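PDB 3HYW: sulfide-quinone reductase from Aquifex aeolicus, which catalyses the FAD-dependent oxidation of hydrogen sulfide with a quinone as electron acceptor, building up polysulfide that is typically released as cyclooctasulfur. Local coordinates for residues 39-42 / 43-46; 311-314 / 315-318; 383-386 / 387-390; 400-403 / 404-408. All coordinates share one frame; numbering follows the deposited sequence.

Overall arrangement
The four contacts come in series along the chain and gather round the flavin and the quinone. Interactions 1 and 2 lie within the pyridine nucleotide-disulphide oxidoreductase range; they are about 14 Å apart, centre to centre, and both touch FAD without touching each other. Interaction 3, on helix 376-395, packs against both: F389 meets F39 and F41 of interaction 1, and E318 of interaction 2. Interaction 4, on the following helix 401-411, has its centre about 16 Å from that of interaction 3 and about 23 Å from that of interaction 1. Interactions 2, 3 and 4 all border decylubiquinone. Helix 314-332 touches both cofactor and acceptor, consistent with electron transfer between them.

Interaction 1: residues 39-42 / 43-46; sequences FGFT and PAFP. With FAD (flavin-adenine dinucleotide), chain G.
T42 OG1 makes the shortest polar bond here, lying 2.6 Å from FAD O4', and either hydroxyl could be the donor. With chi1 at -40°, OG1 sits beside the backbone N while CG2 is carried round to the flavin, 3.3 Å from FAD C8. A threonine suits the place because one branch binds the ribityl chain and the other packs on the isoalloxazine. The turn behind it is fixed by two backbone bonds, F45 N to T42 O at 2.9 Å and A44 N to F41 O at 3.0 Å. Two CH-pi contacts back them up. P43 CD stands 3.6 Å from the centroid of the F41 ring, directly over the face, and T42 CA lies equally squarely over the F45 ring. G40 runs close by F45 CZ, where a side chain would collide. P43 also brings CB within 3.5 Å of FAD O4. The segment leaves strand 38-40, where F39 pairs with V60, and runs through a 3-10 turn into helix 45-50. F41 and A44 rest on E386 of helix 376-395, F39 touches helix 12-24, and P46 meets helix 158-173.

Interaction 2: residues 311-314 / 315-318; sequences PKTG and MMIE. With FAD (flavin-adenine dinucleotide), chain G.
T313, G314 and M315 turn into a helix directly beside the pyrimidine end of the flavin. G314 N donates to FAD O2 over 2.7 Å, at an N-H...O angle of 151°. A water 2.8 Å from the same FAD O2 accepts the N-H of M315 and also binds T313 OG1, so the first turn reaches the carbonyl both directly and through solvent. This helix start would probably stabilise negative charge gathering at O2 when the flavin is reduced. I317 adds an apolar contact, its CD1 3.5 Å from FAD C5'. One layer out, T313 holds the N-cap position and its carbonyl takes I317 N at 3.0 Å. The N-H of T313 makes a weak but straight bond to M316 SD, 3.4 Å away. M316 CG lies beside the backbone N (chi1 -64°) and, extended at chi2 and bent at chi3, its chain brings CE to 3.4 Å from P311 O, a buried oxygen without a polar partner. With an alanine in place of M316, T313 N would probably lose its sulfur acceptor and a gap would open beside P311. K312 NZ binds the carbonyls of V294 and T296. Helix 314-332 meets helix 376-395 through E318 and helix 401-411 through M315.

Interaction 3: residues 383-386 / 387-390; sequences TAFE and KYFL. With DCQ (2-decyl-5,6-dimethoxy-3-methylcyclohexa-2,5-diene-1,4-dione), chain H.
F385 lies between the quinone and the next turn of its own helix, where it meets Y388 and F389. Its CB passes decylubiquinone C4M at some distance, and CG, anti to the backbone N (chi1 -177°), turns the ring face against the quinone head, which occupies that face with C4 over the centre. Along one side of the ring, CD1 and CE1 reach the start of the tail; CE1 is 3.6 Å from DCQ C8. Along the other, CD2 approaches C4M and CE2 comes within 3.3 Å of the methoxy carbon C3M. At the tip, CZ lies 3.5 Å from DCQ C2 and also touches F389 CD2 at 3.8 Å. F389 CB backs the opposite face near the rim; the two rings are inclined at 45°. F385 CD1 meets the edge of the Y388 ring in its plane, and the Y388 hydroxyl leads on to E403 of helix 401-411.

Away from the quinone, E386 and K387 bring in charge. E386 extends its carboxylate so that OE1 forms a salt bridge with R53, while OE2 and K387 NZ, 4.2 Å apart, are linked by a water. The apolar part of E386 packs too, CG lying alongside L390 CD2, and L390 N bonds to E386 O at 3.1 Å. F389 N to F385 O, at 2.8 Å, is another bond of the same helical set.

A phenylalanine fits against the quinone because it presents a flat apolar surface. F385 thus offers the head group shape and dispersion but no hydrogen bond, whereas E386 works through charge, in its salt bridge to R53 and its water link to K387.

Interaction 4: residues 400-403 / 404-408; sequences PSFE and EKVLE. With DCQ (2-decyl-5,6-dimethoxy-3-methylcyclohexa-2,5-diene-1,4-dione), chain H.
E403 and L407, one turn apart, form the close-packed side of this helix start. L407 N bonds to E403 O at 2.9 Å, and L407 CD2 lies against E403 CG. E403 CG is anti to the backbone N (chi1 -180°), and the extended chain carries the carboxylate to the quinone. There E403 OE2 is 3.4 Å from DCQ C9, and E403 OE2 is 3.6 Å from DCQ C1M, the ring methyl. L407 supplies an apolar branch on the same side, its CD1 3.8 Å from DCQ C7. Farther along the tail, F402 and V406 lie side by side. The F402 ring meets the chain edge-on, CE2 at 3.7 Å from DCQ C14, and V406 touches the same carbon through both methyls. V406 N to F402 O, at 2.8 Å, ties the two together. Branched and aromatic residues suit this stretch because the decyl chain offers only hydrocarbon to hold.

The other side is looser. K405 N to S401 O is a weak bond of 3.3 Å, and E404 and K405 are exposed, as fits charged chains at a surface. The buried carboxylate contrasts with them: E403 OE1 is satisfied by K392, in a salt bridge, and by a hydrogen bond with Y388 OH. Were a leucine in place of E403, K392 would probably be left without that countercharge and Y388 OH without its partner.

P400 takes the N-cap position and, with F402, leans on Y388 of the preceding helix 376-395. L407 rests on M315 of helix 314-332 and on I346, so helix 401-411 lines the tail side of the quinone pocket.

Interaction 1: residues 39-42 / 43-46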
# COMPACT_ATOMS: atom_id res chain seq x y z
N PHE A 39 15.75 18.71 35.42
CA PHE A 39 15.81 18.08 34.11
C PHE A 39 14.50 17.33 33.88
O PHE A 39 14.11 16.52 34.72
CB PHE A 39 16.99 17.11 33.98
CG PHE A 39 16.88 16.17 32.80
CD1 PHE A 39 17.34 16.55 31.54
CD2 PHE A 39 16.28 14.91 32.93
CE1 PHE A 39 17.22 15.70 30.44
CE2 PHE A 39 16.14 14.05 31.83
CZ PHE A 39 16.62 14.45 30.60
N GLY A 40 13.83 17.60 32.77
CA GLY A 40 12.60 16.89 32.43
C GLY A 40 12.87 15.87 31.34
O GLY A 40 13.41 16.21 30.30
N PHE A 41 12.49 14.61 31.57
CA PHE A 41 12.64 13.59 30.54
C PHE A 41 11.53 13.73 29.51
O PHE A 41 10.43 13.14 29.64
CB PHE A 41 12.71 12.18 31.13
CG PHE A 41 13.04 11.12 30.10
CD1 PHE A 41 14.31 11.05 29.54
CD2 PHE A 41 12.09 10.20 29.69
CE1 PHE A 41 14.63 10.08 28.60
CE2 PHE A 41 12.39 9.23 28.74
CZ PHE A 41 13.67 9.17 28.20
N THR A 42 11.82 14.53 28.49
CA THR A 42 10.87 14.90 27.45
C THR A 42 10.12 13.72 26.80
O THR A 42 8.90 13.79 26.59
CB THR A 42 11.53 15.81 26.36
OG1 THR A 42 12.42 16.75 26.99
CG2 THR A 42 10.49 16.58 25.63
N PRO A 43 10.84 12.63 26.45
CA PRO A 43 10.15 11.47 25.85
C PRO A 43 9.04 10.81 26.70
O PRO A 43 8.29 9.99 26.17
CB PRO A 43 11.28 10.47 25.61
CG PRO A 43 12.47 11.32 25.42
CD PRO A 43 12.30 12.39 26.47
N ALA A 44 8.95 11.15 27.98
CA ALA A 44 7.87 10.63 28.83
C ALA A 44 6.75 11.65 29.02
O ALA A 44 5.80 11.40 29.77
CB ALA A 44 8.42 10.16 30.20
N PHE A 45 6.85 12.80 28.35
CA PHE A 45 5.81 13.83 28.44
C PHE A 45 4.45 13.39 27.86
O PHE A 45 3.41 13.72 28.43
CB PHE A 45 6.27 15.17 27.83
CG PHE A 45 7.34 15.90 28.62
CD1 PHE A 45 7.81 15.39 29.84
CD2 PHE A 45 7.84 17.11 28.17
CE1 PHE A 45 8.79 16.07 30.56
CE2 PHE A 45 8.81 17.80 28.89
CZ PHE A 45 9.29 17.28 30.09
N PRO A 46 4.45 12.65 26.72
CA PRO A 46 3.16 12.09 26.28
C PRO A 46 2.51 11.17 27.31
O PRO A 46 1.28 11.17 27.46
CB PRO A 46 3.53 11.31 25.00
CG PRO A 46 4.81 11.95 24.51
CD PRO A 46 5.54 12.32 25.78
PA FAD G . 15.13 20.48 26.21
O1A FAD G . 15.47 19.08 26.65
O2A FAD G . 13.69 20.89 26.10
O5B FAD G . 15.89 21.46 27.23
C5B FAD G . 15.96 22.86 27.08
C4B FAD G . 16.33 23.43 28.44
O4B FAD G . 16.67 24.81 28.33
C3B FAD G . 15.15 23.37 29.40
O3B FAD G . 15.63 22.98 30.69
C2B FAD G . 14.63 24.79 29.43
O2B FAD G . 13.97 25.10 30.66
C1B FAD G . 15.91 25.59 29.26
N9A FAD G . 15.74 26.97 28.74
C8A FAD G . 14.89 27.38 27.77
N7A FAD G . 15.06 28.71 27.57
C5A FAD G . 16.03 29.13 28.43
C6A FAD G . 16.62 30.36 28.70
N6A FAD G . 16.24 31.46 28.02
N1A FAD G . 17.59 30.44 29.65
C2A FAD G . 17.98 29.36 30.34
N3A FAD G . 17.42 28.16 30.10
C4A FAD G . 16.45 28.02 29.16
N1 FAD G . 13.22 12.48 21.07
C2 FAD G . 13.50 11.15 21.01
O2 FAD G . 14.61 10.77 20.57
N3 FAD G . 12.61 10.22 21.42
C4 FAD G . 11.41 10.60 21.91
O4 FAD G . 10.49 9.68 22.32
C4X FAD G . 11.10 11.96 21.98
N5 FAD G . 9.90 12.33 22.46
C5X FAD G . 9.58 13.64 22.54
C6 FAD G . 8.33 14.01 23.06
C7 FAD G . 7.97 15.35 23.15
C7M FAD G . 6.60 15.70 23.70
C8 FAD G . 8.87 16.33 22.71
C8M FAD G . 8.54 17.81 22.78
C9 FAD G . 10.11 15.95 22.20
C9A FAD G . 10.49 14.60 22.11
N10 FAD G . 11.71 14.23 21.63
C10 FAD G . 12.02 12.91 21.55
C1' FAD G . 12.65 15.25 21.11
C2' FAD G . 13.86 15.67 21.91
O2' FAD G . 14.59 14.52 22.36
C3' FAD G . 13.41 16.58 23.05
O3' FAD G . 12.72 17.73 22.50
C4' FAD G . 14.60 17.04 23.89
O4' FAD G . 14.09 17.52 25.14
C5' FAD G . 15.39 18.14 23.18
O5' FAD G . 16.54 18.48 23.95
P FAD G . 17.05 20.00 24.10
O1P FAD G . 18.23 19.99 25.02
O2P FAD G . 17.17 20.66 22.74
O3P FAD G . 15.81 20.78 24.80

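Interaction 2: residues 311-314 / 315-318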
# COMPACT_ATOMS: atom_id res chain seq x y z
N PRO A 311 13.16 17.06 12.66
CA PRO A 311 13.28 16.75 14.09
C PRO A 311 14.73 16.66 14.54
O PRO A 311 15.59 16.23 13.78
CB PRO A 311 12.63 15.36 14.21
CG PRO A 311 12.78 14.77 12.85
CD PRO A 311 12.58 15.93 11.92
N LYS A 312 14.96 17.07 15.78
CA LYS A 312 16.22 16.83 16.46
C LYS A 312 15.89 15.88 17.60
O LYS A 312 15.39 16.29 18.64
CB LYS A 312 16.84 18.13 17.00
CG LYS A 312 17.35 19.09 15.93
CD LYS A 312 16.30 20.10 15.57
CE LYS A 312 16.89 21.26 14.77
NZ LYS A 312 16.11 22.50 15.01
N THR A 313 16.14 14.60 17.36
CA THR A 313 15.79 13.54 18.30
C THR A 313 16.86 13.39 19.37
O THR A 313 17.95 13.96 19.25
CB THR A 313 15.60 12.18 17.59
OG1 THR A 313 16.87 11.59 17.32
CG2 THR A 313 14.83 12.34 16.30
N GLY A 314 16.54 12.62 20.41
CA GLY A 314 17.45 12.38 21.53
C GLY A 314 18.82 11.89 21.12
O GLY A 314 19.83 12.43 21.57
N MET A 315 18.86 10.87 20.28
CA MET A 315 20.14 10.32 19.81
C MET A 315 20.97 11.33 19.00
O MET A 315 22.19 11.41 19.17
CB MET A 315 19.94 9.02 19.03
CG MET A 315 21.20 8.55 18.32
SD MET A 315 20.97 6.97 17.48
CE MET A 315 21.52 5.87 18.75
N MET A 316 20.32 12.09 18.12
CA MET A 316 20.99 13.14 17.35
C MET A 316 21.65 14.16 18.26
O MET A 316 22.78 14.58 18.01
CB MET A 316 20.00 13.87 16.45
CG MET A 316 19.35 12.99 15.37
SD MET A 316 17.97 13.81 14.56
CE MET A 316 18.83 15.11 13.67
N ILE A 317 20.92 14.56 19.30
CA ILE A 317 21.35 15.57 20.25
C ILE A 317 22.50 15.09 21.15
O ILE A 317 23.41 15.85 21.46
CB ILE A 317 20.16 16.05 21.11
CG1 ILE A 317 19.14 16.76 20.21
CG2 ILE A 317 20.62 16.98 22.25
CD1 ILE A 317 17.83 17.02 20.87
N GLU A 318 22.43 13.83 21.58
CA GLU A 318 23.53 13.22 22.33
C GLU A 318 24.81 13.21 21.50
O GLU A 318 25.91 13.44 22.02
CB GLU A 318 23.18 11.78 22.75
CG GLU A 318 22.13 11.68 23.85
CD GLU A 318 21.86 10.23 24.25
OE1 GLU A 318 22.80 9.41 24.24
OE2 GLU A 318 20.69 9.91 24.55
PA FAD G . 15.13 20.48 26.21
O1A FAD G . 15.47 19.08 26.65
O2A FAD G . 13.69 20.89 26.10
O5B FAD G . 15.89 21.46 27.23
C5B FAD G . 15.96 22.86 27.08
C4B FAD G . 16.33 23.43 28.44
O4B FAD G . 16.67 24.81 28.33
C3B FAD G . 15.15 23.37 29.40
O3B FAD G . 15.63 22.98 30.69
C2B FAD G . 14.63 24.79 29.43
O2B FAD G . 13.97 25.10 30.66
C1B FAD G . 15.91 25.59 29.26
N9A FAD G . 15.74 26.97 28.74
C8A FAD G . 14.89 27.38 27.77
N7A FAD G . 15.06 28.71 27.57
C5A FAD G . 16.03 29.13 28.43
C6A FAD G . 16.62 30.36 28.70
N6A FAD G . 16.24 31.46 28.02
N1A FAD G . 17.59 30.44 29.65
C2A FAD G . 17.98 29.36 30.34
N3A FAD G . 17.42 28.16 30.10
C4A FAD G . 16.45 28.02 29.16
N1 FAD G . 13.22 12.48 21.07
C2 FAD G . 13.50 11.15 21.01
O2 FAD G . 14.61 10.77 20.57
N3 FAD G . 12.61 10.22 21.42
C4 FAD G . 11.41 10.60 21.91
O4 FAD G . 10.49 9.68 22.32
C4X FAD G . 11.10 11.96 21.98
N5 FAD G . 9.90 12.33 22.46
C5X FAD G . 9.58 13.64 22.54
C6 FAD G . 8.33 14.01 23.06
C7 FAD G . 7.97 15.35 23.15
C7M FAD G . 6.60 15.70 23.70
C8 FAD G . 8.87 16.33 22.71
C8M FAD G . 8.54 17.81 22.78
C9 FAD G . 10.11 15.95 22.20
C9A FAD G . 10.49 14.60 22.11
N10 FAD G . 11.71 14.23 21.63
C10 FAD G . 12.02 12.91 21.55
C1' FAD G . 12.65 15.25 21.11
C2' FAD G . 13.86 15.67 21.91
O2' FAD G . 14.59 14.52 22.36
C3' FAD G . 13.41 16.58 23.05
O3' FAD G . 12.72 17.73 22.50
C4' FAD G . 14.60 17.04 23.89
O4' FAD G . 14.09 17.52 25.14
C5' FAD G . 15.39 18.14 23.18
O5' FAD G . 16.54 18.48 23.95
P FAD G . 17.05 20.00 24.10
O1P FAD G . 18.23 19.99 25.02
O2P FAD G . 17.17 20.66 22.74
O3P FAD G . 15.81 20.78 24.80
O HOH W 1 16.46 9.31 19.12

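Interaction 3: residues 383-386 / 387-390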
# COMPACT_ATOMS: atom_id res chain seq x y z
N THR A 383 10.20 2.07 27.85
CA THR A 383 10.14 2.18 29.31
C THR A 383 11.52 1.97 29.94
O THR A 383 11.94 2.74 30.81
CB THR A 383 9.11 1.20 29.91
OG1 THR A 383 7.83 1.43 29.30
CG2 THR A 383 8.98 1.38 31.42
N ALA A 384 12.22 0.94 29.47
CA ALA A 384 13.57 0.63 29.96
C ALA A 384 14.53 1.79 29.70
O ALA A 384 15.29 2.17 30.59
CB ALA A 384 14.09 -0.67 29.37
N PHE A 385 14.48 2.36 28.50
CA PHE A 385 15.33 3.49 28.15
C PHE A 385 15.09 4.73 29.02
O PHE A 385 16.03 5.42 29.40
CB PHE A 385 15.23 3.86 26.66
CG PHE A 385 16.17 4.97 26.28
CD1 PHE A 385 17.54 4.72 26.19
CD2 PHE A 385 15.70 6.26 26.08
CE1 PHE A 385 18.42 5.75 25.87
CE2 PHE A 385 16.58 7.29 25.76
CZ PHE A 385 17.93 7.03 25.65
N GLU A 386 13.82 4.99 29.33
CA GLU A 386 13.43 6.05 30.25
C GLU A 386 14.15 5.91 31.60
O GLU A 386 14.80 6.85 32.06
CB GLU A 386 11.91 6.02 30.44
CG GLU A 386 11.35 7.04 31.39
CD GLU A 386 9.87 6.85 31.63
OE1 GLU A 386 9.12 6.67 30.64
OE2 GLU A 386 9.46 6.88 32.81
N LYS A 387 14.07 4.72 32.20
CA LYS A 387 14.74 4.45 33.48
C LYS A 387 16.25 4.64 33.36
O LYS A 387 16.89 5.25 34.22
CB LYS A 387 14.41 3.03 33.98
CG LYS A 387 12.91 2.74 34.11
CD LYS A 387 12.25 3.68 35.12
CE LYS A 387 10.73 3.54 35.14
NZ LYS A 387 10.13 4.48 36.13
N TYR A 388 16.81 4.12 32.27
CA TYR A 388 18.25 4.22 31.98
C TYR A 388 18.74 5.66 31.80
O TYR A 388 19.76 6.03 32.37
CB TYR A 388 18.61 3.36 30.76
CG TYR A 388 20.04 3.52 30.26
CD1 TYR A 388 21.12 3.15 31.06
CD2 TYR A 388 20.30 4.02 28.98
CE1 TYR A 388 22.44 3.29 30.60
CE2 TYR A 388 21.62 4.16 28.51
CZ TYR A 388 22.68 3.79 29.33
OH TYR A 388 23.98 3.93 28.88
N PHE A 389 18.03 6.46 31.02
CA PHE A 389 18.45 7.84 30.81
C PHE A 389 18.40 8.67 32.10
O PHE A 389 19.33 9.42 32.38
CB PHE A 389 17.67 8.55 29.69
CG PHE A 389 18.39 9.75 29.14
CD1 PHE A 389 18.18 11.02 29.66
CD2 PHE A 389 19.33 9.60 28.11
CE1 PHE A 389 18.86 12.13 29.16
CE2 PHE A 389 20.02 10.70 27.61
CZ PHE A 389 19.79 11.97 28.14
N LEU A 390 17.31 8.54 32.86
CA LEU A 390 17.19 9.26 34.13
C LEU A 390 18.30 8.87 35.09
O LEU A 390 18.84 9.72 35.81
CB LEU A 390 15.83 9.00 34.80
CG LEU A 390 14.62 9.93 34.61
CD1 LEU A 390 14.95 11.36 34.15
CD2 LEU A 390 13.52 9.31 33.76
O2 DCQ H . 18.67 8.75 22.24
C2 DCQ H . 18.29 7.45 22.17
C3 DCQ H . 16.95 7.14 22.00
O3 DCQ H . 16.02 8.14 21.89
C3M DCQ H . 15.38 8.74 23.01
C4 DCQ H . 16.55 5.81 21.93
O4 DCQ H . 15.23 5.50 21.76
C4M DCQ H . 14.43 5.02 22.84
C5 DCQ H . 17.50 4.80 22.04
O5 DCQ H . 17.10 3.49 21.97
C1 DCQ H . 19.24 6.44 22.28
C1M DCQ H . 20.70 6.81 22.47
C6 DCQ H . 18.85 5.10 22.22
C7 DCQ H . 19.87 3.98 22.33
C8 DCQ H . 19.80 3.28 23.68
C9 DCQ H . 21.19 2.94 24.19
C10 DCQ H . 21.36 1.43 24.38
C11 DCQ H . 21.48 1.09 25.86
C12 DCQ H . 22.66 0.16 26.12
C13 DCQ H . 22.18 -1.27 26.39
C14 DCQ H . 23.28 -2.11 27.05
C15 DCQ H . 22.89 -3.58 27.13
C16 DCQ H . 23.62 -4.27 28.26
O HOH W 2 10.51 7.06 35.12

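Interaction 4: residues 400-403 / 404-408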
# COMPACT_ATOMS: atom_id res chain seq x y z
N PRO A 400 28.24 6.74 28.73
CA PRO A 400 29.10 5.66 29.24
C PRO A 400 29.71 4.89 28.07
O PRO A 400 29.02 4.62 27.09
CB PRO A 400 28.13 4.75 29.99
CG PRO A 400 26.89 5.51 30.18
CD PRO A 400 26.82 6.54 29.11
N SER A 401 30.99 4.54 28.18
CA SER A 401 31.72 3.87 27.10
C SER A 401 31.02 2.63 26.54
O SER A 401 31.07 2.39 25.33
CB SER A 401 33.15 3.51 27.54
OG SER A 401 33.16 2.35 28.36
N PHE A 402 30.36 1.85 27.41
CA PHE A 402 29.66 0.62 27.00
C PHE A 402 28.49 0.89 26.05
O PHE A 402 28.20 0.06 25.19
CB PHE A 402 29.19 -0.21 28.20
CG PHE A 402 27.89 0.25 28.80
CD1 PHE A 402 27.87 1.14 29.87
CD2 PHE A 402 26.67 -0.22 28.30
CE1 PHE A 402 26.65 1.59 30.42
CE2 PHE A 402 25.46 0.23 28.83
CZ PHE A 402 25.45 1.13 29.90
N GLU A 403 27.81 2.02 26.23
CA GLU A 403 26.66 2.35 25.40
C GLU A 403 27.06 2.50 23.94
O GLU A 403 26.40 1.95 23.06
CB GLU A 403 25.95 3.60 25.91
CG GLU A 403 24.72 3.98 25.08
CD GLU A 403 23.94 5.16 25.65
OE1 GLU A 403 24.15 5.51 26.83
OE2 GLU A 403 23.11 5.71 24.91
N GLU A 404 28.14 3.24 23.69
CA GLU A 404 28.71 3.37 22.34
C GLU A 404 29.08 2.00 21.76
O GLU A 404 28.80 1.72 20.60
CB GLU A 404 29.93 4.30 22.34
CG GLU A 404 30.46 4.60 20.94
CD GLU A 404 31.70 5.48 20.92
OE1 GLU A 404 31.87 6.30 21.86
OE2 GLU A 404 32.50 5.36 19.97
N LYS A 405 29.71 1.15 22.58
CA LYS A 405 30.07 -0.19 22.13
C LYS A 405 28.83 -1.01 21.75
O LYS A 405 28.80 -1.64 20.69
CB LYS A 405 30.96 -0.92 23.15
CG LYS A 405 32.34 -0.27 23.30
CD LYS A 405 33.30 -1.03 24.20
CE LYS A 405 34.56 -0.20 24.46
NZ LYS A 405 35.58 -0.93 25.27
N VAL A 406 27.81 -0.98 22.60
CA VAL A 406 26.56 -1.73 22.39
C VAL A 406 25.80 -1.25 21.14
O VAL A 406 25.29 -2.07 20.37
CB VAL A 406 25.66 -1.69 23.66
CG1 VAL A 406 24.27 -2.24 23.36
CG2 VAL A 406 26.31 -2.48 24.80
N LEU A 407 25.75 0.06 20.95
CA LEU A 407 25.15 0.65 19.75
C LEU A 407 25.91 0.25 18.49
O LEU A 407 25.30 0.04 17.44
CB LEU A 407 25.11 2.18 19.88
CG LEU A 407 23.80 2.93 20.21
CD1 LEU A 407 22.71 2.05 20.81
CD2 LEU A 407 24.09 4.14 21.09
N GLU A 408 27.23 0.14 18.60
CA GLU A 408 28.08 -0.32 17.50
C GLU A 408 27.75 -1.78 17.17
O GLU A 408 27.57 -2.12 16.00
CB GLU A 408 29.56 -0.15 17.87
CG GLU A 408 30.57 -0.30 16.73
CD GLU A 408 32.03 -0.30 17.21
OE1 GLU A 408 32.40 0.55 18.06
OE2 GLU A 408 32.82 -1.16 16.74
O2 DCQ H . 18.67 8.75 22.24
C2 DCQ H . 18.29 7.45 22.17
C3 DCQ H . 16.95 7.14 22.00
O3 DCQ H . 16.02 8.14 21.89
C3M DCQ H . 15.38 8.74 23.01
C4 DCQ H . 16.55 5.81 21.93
O4 DCQ H . 15.23 5.50 21.76
C4M DCQ H . 14.43 5.02 22.84
C5 DCQ H . 17.50 4.80 22.04
O5 DCQ H . 17.10 3.49 21.97
C1 DCQ H . 19.24 6.44 22.28
C1M DCQ H . 20.70 6.81 22.47
C6 DCQ H . 18.85 5.10 22.22
C7 DCQ H . 19.87 3.98 22.33
C8 DCQ H . 19.80 3.28 23.68
C9 DCQ H . 21.19 2.94 24.19
C10 DCQ H . 21.36 1.43 24.38
C11 DCQ H . 21.48 1.09 25.86
C12 DCQ H . 22.66 0.16 26.12
C13 DCQ H . 22.18 -1.27 26.39
C14 DCQ H . 23.28 -2.11 27.05
C15 DCQ H . 22.89 -3.58 27.13
C16 DCQ H . 23.62 -4.27 28.26